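Long-range contacts in protein STN1 (Saccharomyces cerevisiae, PDB 3K10), which regulates telomere length and protects chromosome ends, inhibiting telomerase loading through its interaction with CDC13, this chain being its C-terminal winged helix-turn-helix region: residues L9-L14 with F84-L89; S32-L37 with E59-L64; V69-I74 with Y126-G131. All coordinates share one frame; numbering follows the deposited sequence.

Interaction 1. Residues L9-L14 with F84-L89; sequences LILLGL and FDLLPL
The last turn of helix 4-12 passes the stretch joining strand 83-85 to helix 87-106, with Leu11 CA 7.0 Å from Leu86 CA and Leu12 CA 6.4 Å from Leu89 CA. Leucine methyls fill the space between the two backbones. Leu86 serves two partners, one with each branch. Its CD2 meets Leu11 CD2 at 3.9 Å, the two side chains crossing at about a right angle, while its CD1 lies 3.7 Å from Leu14 CD2, on the residue after Gly13, where the helical backbone has ended. Here the two winged helix-turn-helix regions meet along the chain: strand 83-85 is the last strand of the first winged helix-turn-helix, and helix 87-106 belongs to the second, so the leucines pack the opening helix of one domain against the start of the other. In Leu89, CG anti to the backbone N (chi1 -175°) sends CD2 to the helix surface, where it sits 3.9 Å from Leu11 CB and 3.7 Å from the backbone N of Leu12. Behind this layer Leu11 also touches Leu24 and Leu68, which bury it in the first domain. Leu89 in turn packs on Leu73. The turn into helix 87-106 has a weak polar cap, Leu87 N donating to Asp85 OD1 at 3.5 Å.

Interaction 2. Residues S32-L37 with E59-L64; sequences SVVTSL and EAFRDL
CG1 of Val33 anti to its own backbone N (chi1 -178°) and CG of Leu64 anti to its carbonyl carbon (chi1 -76°) bring Val33 CG1 within 3.5 Å of Leu64 CD1, the two side chains lying askew to each other. The other branch of Leu64 is used as well: Leu37 reaches toward it tip to tip, leaving Leu37 CD1 3.6 Å from Leu64 CD2. That same Leu37 methyl rests on the backbone of the facing helix, 3.7 Å from Ala60 O, and lies 3.8 Å from Ala60 CB, whose small size lets the leucine settle close to the helix surface. The segments belong to helices 28-44 and 53-69 of the first winged helix-turn-helix, and their axes pass 8.6 Å apart with N-to-C directions at 108°, a steep crossing within the helical bundle that precedes the wing strands. Helix 4-12 closes one flank, Leu7 touching Leu64 and Asn6 touching Val33. Farther along, Val34 CG1 comes obliquely to the ring of Phe61, 3.9 Å from Phe61 CD1, and also approaches Phe61 CB; the ring continues to Tyr25 and Leu24 of helix 21-26. At the border of the contact the chemistry turns polar, with Asp63 OD2 3.7 Å from Leu37 CD1 and with a long, weak ion pair to Arg67 as a second partner.

Interaction 3. Residues V69-I74 with Y126-G131; sequences VSQGLI and YITTNG
The carboxamide of Gln71 faces Thr128 and Asn130 across the contact, with Thr128 OG1 lying to one side of its plane and Asn130 CB rising over the other. The site joins the two winged helix-turn-helix domains: 69-74 leaves helix 53-69 through a Schellman motif at Gly72, and Thr128 is the N-cap of helix 129-146 in the second domain. Thr128 OG1 donates to Gln71 OE1 at 2.7 Å, tilted 29° from the carbonyl plane, and on the opposite side Asn130 CB approaches the same oxygen to 3.5 Å. The amide planes of Gln71 and Asn130 stand 76° apart. On the side of Thr128, the other end of the Gln71 amide gives NE2 to Ser70 OG, a hydroxyl also bonded to Asn66 O in the preceding helix. Thr128 OG1 has two roles, accepting from Gly131 N at 2.9 Å while donating to Gln71. With an alanine in place of Gln71, the Thr128 hydroxyl would probably lose its acceptor in the first domain and be left tied only to its own helix start. The backbones approach closely as well. Thr128 N makes a weak hydrogen bond to Gln71 O, and Ile127 CA-H points at that same carbonyl oxygen. Two glycines make this possible: a side chain on Gly72 would run into Tyr126 O, and one on Gly131 into Gln71 O. A water donates to Tyr126 O and, weakly, to Ser70 O at the outer side. Inward, where Leu92 and Val135 touch Leu73, the methyl Leu73 CD2 lies 3.5 Å from Gly131 O.

Overall arrangement
Interaction 2 holds the helices of the first domain together, whereas interactions 1 and 3 bring parts of the first domain against the second, with centres 13 Å apart. Interactions 1 and 2 are buried and largely apolar, mostly aliphatic methyls, with an aromatic ring and one carboxylate in interaction 2; interaction 3 is partly exposed and relies on hydrogen bonds, a water and close backbone contact, with glycines where the two backbone segments pass. Helix 53-69 carries 59-64 and ends at 69-74. The segments of interactions 1 and 3 alternate along the chain, and Leu11 CD1 meets Ile74 CG2 at 3.8 Å. Interactions 2 and 3 do not touch, but Arg62 packs on Phe84, linking 2 to 1.

Interaction 1. Residues L9-L14 with F84-L89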
# COMPACT_ATOMS: atom_id res chain seq x y z
N LEU A 9 -1.91 -4.32 3.22
CA LEU A 9 -1.23 -5.40 3.91
C LEU A 9 -1.91 -6.76 3.68
O LEU A 9 -1.23 -7.76 3.47
CB LEU A 9 -1.15 -5.09 5.39
CG LEU A 9 -0.47 -3.76 5.71
CD1 LEU A 9 -0.22 -3.68 7.20
CD2 LEU A 9 0.84 -3.67 4.96
N ILE A 10 -3.24 -6.78 3.72
CA ILE A 10 -3.97 -8.02 3.49
C ILE A 10 -3.45 -8.63 2.20
O ILE A 10 -3.07 -9.79 2.13
CB ILE A 10 -5.48 -7.77 3.32
CG1 ILE A 10 -6.07 -7.14 4.59
CG2 ILE A 10 -6.19 -9.08 2.99
CD1 ILE A 10 -6.11 -8.09 5.77
N LEU A 11 -3.42 -7.80 1.16
CA LEU A 11 -2.94 -8.22 -0.13
C LEU A 11 -1.48 -8.61 -0.02
O LEU A 11 -1.12 -9.76 -0.26
CB LEU A 11 -3.10 -7.09 -1.13
CG LEU A 11 -4.54 -6.62 -1.36
CD1 LEU A 11 -4.51 -5.36 -2.20
CD2 LEU A 11 -5.36 -7.70 -2.02
N LEU A 12 -0.64 -7.65 0.36
CA LEU A 12 0.80 -7.90 0.50
C LEU A 12 1.09 -9.30 1.02
O LEU A 12 1.98 -9.98 0.49
CB LEU A 12 1.45 -6.84 1.41
CG LEU A 12 2.96 -6.90 1.71
CD1 LEU A 12 3.26 -8.00 2.75
CD2 LEU A 12 3.73 -7.15 0.41
N GLY A 13 0.35 -9.74 2.03
CA GLY A 13 0.57 -11.07 2.59
C GLY A 13 -0.47 -12.06 2.13
O GLY A 13 -1.30 -12.50 2.92
N LEU A 14 -0.44 -12.44 0.86
CA LEU A 14 -1.43 -13.36 0.34
C LEU A 14 -0.88 -14.63 -0.29
O LEU A 14 -1.58 -15.63 -0.35
CB LEU A 14 -2.32 -12.64 -0.67
CG LEU A 14 -3.83 -12.81 -0.50
CD1 LEU A 14 -4.24 -12.35 0.89
CD2 LEU A 14 -4.55 -12.00 -1.56
N PHE A 84 -6.68 -9.01 -10.18
CA PHE A 84 -5.60 -8.10 -9.85
C PHE A 84 -4.26 -8.81 -9.76
O PHE A 84 -4.18 -9.94 -9.30
CB PHE A 84 -5.90 -7.40 -8.52
CG PHE A 84 -7.19 -6.65 -8.51
CD1 PHE A 84 -7.38 -5.55 -9.35
CD2 PHE A 84 -8.24 -7.06 -7.69
CE1 PHE A 84 -8.59 -4.87 -9.37
CE2 PHE A 84 -9.46 -6.39 -7.71
CZ PHE A 84 -9.64 -5.29 -8.55
N ASP A 85 -3.22 -8.12 -10.21
CA ASP A 85 -1.86 -8.67 -10.16
C ASP A 85 -1.20 -8.16 -8.88
O ASP A 85 -0.84 -7.00 -8.77
CB ASP A 85 -1.09 -8.23 -11.40
CG ASP A 85 0.34 -8.70 -11.39
OD1 ASP A 85 0.61 -9.82 -10.89
OD2 ASP A 85 1.20 -7.94 -11.89
N LEU A 86 -1.04 -9.05 -7.91
CA LEU A 86 -0.46 -8.70 -6.63
C LEU A 86 1.06 -8.58 -6.61
O LEU A 86 1.65 -8.17 -5.59
CB LEU A 86 -0.90 -9.74 -5.59
CG LEU A 86 -2.41 -9.95 -5.53
CD1 LEU A 86 -2.73 -11.17 -4.69
CD2 LEU A 86 -3.08 -8.69 -4.98
N LEU A 87 1.70 -8.90 -7.73
CA LEU A 87 3.15 -8.83 -7.81
C LEU A 87 3.76 -7.42 -7.69
O LEU A 87 4.76 -7.23 -6.99
CB LEU A 87 3.64 -9.50 -9.09
CG LEU A 87 3.29 -10.99 -9.13
CD1 LEU A 87 3.75 -11.60 -10.45
CD2 LEU A 87 3.95 -11.69 -7.95
N PRO A 88 3.17 -6.42 -8.36
CA PRO A 88 3.71 -5.06 -8.26
C PRO A 88 3.86 -4.63 -6.80
O PRO A 88 4.79 -3.91 -6.43
CB PRO A 88 2.68 -4.22 -9.01
CG PRO A 88 2.21 -5.19 -10.07
CD PRO A 88 2.02 -6.46 -9.28
N LEU A 89 2.93 -5.08 -5.97
CA LEU A 89 2.94 -4.73 -4.57
C LEU A 89 4.01 -5.48 -3.81
O LEU A 89 4.67 -4.93 -2.92
CB LEU A 89 1.56 -5.01 -3.95
CG LEU A 89 1.37 -4.58 -2.49
CD1 LEU A 89 1.65 -3.07 -2.33
CD2 LEU A 89 -0.05 -4.91 -2.09

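Interaction 2. Residues S32-L37 with E59-L64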
# COMPACT_ATOMS: atom_id res chain seq x y z
N SER A 32 -14.10 -6.92 7.15
CA SER A 32 -13.96 -6.07 8.33
C SER A 32 -13.56 -4.65 7.92
O SER A 32 -13.99 -3.67 8.51
CB SER A 32 -12.88 -6.64 9.26
OG SER A 32 -13.03 -8.05 9.39
N VAL A 33 -12.73 -4.57 6.88
CA VAL A 33 -12.25 -3.30 6.37
C VAL A 33 -13.31 -2.55 5.58
O VAL A 33 -13.43 -1.33 5.71
CB VAL A 33 -11.00 -3.53 5.47
CG1 VAL A 33 -10.46 -2.21 4.98
CG2 VAL A 33 -9.94 -4.28 6.25
N VAL A 34 -14.09 -3.25 4.76
CA VAL A 34 -15.13 -2.57 3.99
C VAL A 34 -16.29 -2.18 4.89
O VAL A 34 -16.82 -1.06 4.79
CB VAL A 34 -15.67 -3.42 2.80
CG1 VAL A 34 -14.53 -4.14 2.11
CG2 VAL A 34 -16.74 -4.38 3.28
N THR A 35 -16.69 -3.07 5.78
CA THR A 35 -17.78 -2.73 6.66
C THR A 35 -17.43 -1.46 7.42
O THR A 35 -18.31 -0.67 7.76
CB THR A 35 -18.10 -3.86 7.65
OG1 THR A 35 -18.59 -5.00 6.92
CG2 THR A 35 -19.17 -3.40 8.65
N SER A 36 -16.13 -1.24 7.66
CA SER A 36 -15.71 -0.04 8.36
C SER A 36 -15.92 1.19 7.47
O SER A 36 -16.59 2.13 7.88
CB SER A 36 -14.24 -0.14 8.78
OG SER A 36 -13.90 0.92 9.66
N LEU A 37 -15.36 1.18 6.26
CA LEU A 37 -15.51 2.30 5.33
C LEU A 37 -16.97 2.42 4.94
O LEU A 37 -17.43 3.47 4.51
CB LEU A 37 -14.69 2.10 4.06
CG LEU A 37 -14.13 3.34 3.34
CD1 LEU A 37 -13.95 3.00 1.87
CD2 LEU A 37 -15.03 4.56 3.48
N GLU A 59 -19.64 -0.66 -2.67
CA GLU A 59 -19.12 0.61 -3.16
C GLU A 59 -17.83 0.99 -2.44
O GLU A 59 -16.89 1.49 -3.06
CB GLU A 59 -20.16 1.70 -2.99
CG GLU A 59 -19.63 3.10 -3.15
CD GLU A 59 -20.74 4.12 -3.08
OE1 GLU A 59 -20.45 5.31 -2.83
OE2 GLU A 59 -21.92 3.73 -3.27
N ALA A 60 -17.81 0.76 -1.13
CA ALA A 60 -16.65 1.07 -0.31
C ALA A 60 -15.50 0.19 -0.79
O ALA A 60 -14.36 0.64 -0.92
CB ALA A 60 -16.94 0.78 1.16
N PHE A 61 -15.84 -1.07 -1.08
CA PHE A 61 -14.89 -2.06 -1.56
C PHE A 61 -14.26 -1.69 -2.89
O PHE A 61 -13.07 -1.90 -3.07
CB PHE A 61 -15.57 -3.42 -1.71
CG PHE A 61 -14.67 -4.49 -2.25
CD1 PHE A 61 -13.51 -4.85 -1.58
CD2 PHE A 61 -14.99 -5.14 -3.44
CE1 PHE A 61 -12.66 -5.84 -2.09
CE2 PHE A 61 -14.15 -6.14 -3.95
CZ PHE A 61 -12.99 -6.49 -3.28
N ARG A 62 -15.04 -1.16 -3.83
CA ARG A 62 -14.46 -0.78 -5.11
C ARG A 62 -13.55 0.43 -4.91
O ARG A 62 -12.50 0.52 -5.52
CB ARG A 62 -15.53 -0.43 -6.15
CG ARG A 62 -14.96 -0.27 -7.58
CD ARG A 62 -14.15 -1.53 -8.02
NE ARG A 62 -13.53 -1.42 -9.35
CZ ARG A 62 -12.83 -2.40 -9.94
NH1 ARG A 62 -12.67 -3.57 -9.33
NH2 ARG A 62 -12.31 -2.21 -11.15
N ASP A 63 -13.96 1.33 -4.04
CA ASP A 63 -13.18 2.52 -3.74
C ASP A 63 -11.85 2.11 -3.08
O ASP A 63 -10.77 2.58 -3.45
CB ASP A 63 -14.00 3.46 -2.84
CG ASP A 63 -13.20 4.66 -2.35
OD1 ASP A 63 -12.41 5.24 -3.14
OD2 ASP A 63 -13.39 5.04 -1.17
N LEU A 64 -11.93 1.20 -2.12
CA LEU A 64 -10.71 0.73 -1.47
C LEU A 64 -9.78 0.07 -2.47
O LEU A 64 -8.57 0.23 -2.39
CB LEU A 64 -11.03 -0.27 -0.36
CG LEU A 64 -11.59 0.31 0.94
CD1 LEU A 64 -11.65 -0.80 1.99
CD2 LEU A 64 -10.69 1.46 1.41

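Interaction 3. Residues V69-I74 with Y126-G131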
# COMPACT_ATOMS: atom_id res chain seq x y z
N VAL A 69 -5.06 0.76 -7.06
CA VAL A 69 -4.81 0.65 -8.48
C VAL A 69 -4.37 1.99 -9.06
O VAL A 69 -3.55 2.03 -9.98
CB VAL A 69 -6.07 0.15 -9.24
CG1 VAL A 69 -5.76 -0.01 -10.72
CG2 VAL A 69 -6.54 -1.17 -8.66
N SER A 70 -4.90 3.07 -8.51
CA SER A 70 -4.57 4.40 -9.01
C SER A 70 -3.18 4.85 -8.58
O SER A 70 -2.62 5.79 -9.16
CB SER A 70 -5.62 5.42 -8.57
OG SER A 70 -5.69 5.53 -7.16
N GLN A 71 -2.61 4.20 -7.58
CA GLN A 71 -1.28 4.55 -7.11
C GLN A 71 -0.26 3.53 -7.67
O GLN A 71 0.95 3.66 -7.48
CB GLN A 71 -1.24 4.57 -5.58
CG GLN A 71 -2.23 5.54 -4.94
CD GLN A 71 -2.22 6.93 -5.59
OE1 GLN A 71 -1.17 7.57 -5.72
NE2 GLN A 71 -3.40 7.41 -6.00
N GLY A 72 -0.78 2.53 -8.38
CA GLY A 72 0.07 1.51 -8.98
C GLY A 72 0.51 0.37 -8.09
O GLY A 72 1.32 -0.44 -8.52
N LEU A 73 -0.00 0.27 -6.88
CA LEU A 73 0.42 -0.80 -5.97
C LEU A 73 -0.08 -2.18 -6.40
O LEU A 73 0.56 -3.19 -6.12
CB LEU A 73 -0.01 -0.48 -4.54
CG LEU A 73 0.62 0.80 -3.96
CD1 LEU A 73 0.06 1.06 -2.56
CD2 LEU A 73 2.14 0.66 -3.90
N ILE A 74 -1.23 -2.22 -7.05
CA ILE A 74 -1.76 -3.48 -7.56
C ILE A 74 -2.17 -3.18 -8.98
O ILE A 74 -2.54 -2.05 -9.32
CB ILE A 74 -3.00 -4.00 -6.79
CG1 ILE A 74 -4.15 -3.00 -6.93
CG2 ILE A 74 -2.65 -4.25 -5.33
CD1 ILE A 74 -5.48 -3.52 -6.41
N TYR A 126 3.27 2.73 -13.65
CA TYR A 126 2.10 3.29 -12.99
C TYR A 126 2.25 3.63 -11.51
O TYR A 126 1.34 4.23 -10.93
CB TYR A 126 0.90 2.36 -13.24
CG TYR A 126 0.40 2.40 -14.68
CD1 TYR A 126 1.27 2.24 -15.75
CD2 TYR A 126 -0.95 2.63 -14.96
CE1 TYR A 126 0.82 2.32 -17.08
CE2 TYR A 126 -1.42 2.71 -16.27
CZ TYR A 126 -0.53 2.55 -17.32
OH TYR A 126 -0.99 2.66 -18.62
N ILE A 127 3.39 3.27 -10.90
CA ILE A 127 3.64 3.59 -9.49
C ILE A 127 3.70 5.10 -9.30
O ILE A 127 4.20 5.83 -10.15
CB ILE A 127 4.97 3.04 -8.96
CG1 ILE A 127 6.10 3.42 -9.93
CG2 ILE A 127 4.87 1.55 -8.73
CD1 ILE A 127 7.48 3.13 -9.40
N THR A 128 3.22 5.56 -8.15
CA THR A 128 3.20 6.99 -7.87
C THR A 128 3.99 7.30 -6.63
O THR A 128 4.31 6.42 -5.85
CB THR A 128 1.77 7.41 -7.65
OG1 THR A 128 1.30 6.83 -6.43
CG2 THR A 128 0.90 6.91 -8.79
N THR A 129 4.30 8.57 -6.43
CA THR A 129 5.05 9.00 -5.26
C THR A 129 4.32 8.56 -4.00
O THR A 129 4.93 8.07 -3.06
CB THR A 129 5.21 10.51 -5.24
OG1 THR A 129 5.98 10.91 -6.38
CG2 THR A 129 5.93 10.96 -3.98
N ASN A 130 3.00 8.73 -3.99
CA ASN A 130 2.20 8.32 -2.84
C ASN A 130 2.32 6.82 -2.67
O ASN A 130 2.42 6.31 -1.55
CB ASN A 130 0.74 8.68 -3.06
CG ASN A 130 0.54 10.16 -3.27
OD1 ASN A 130 0.63 10.95 -2.33
ND2 ASN A 130 0.29 10.56 -4.51
N GLY A 131 2.31 6.10 -3.79
CA GLY A 131 2.43 4.67 -3.72
C GLY A 131 3.78 4.26 -3.14
O GLY A 131 3.87 3.31 -2.37
O HOH W 1 -1.08 4.62 -11.95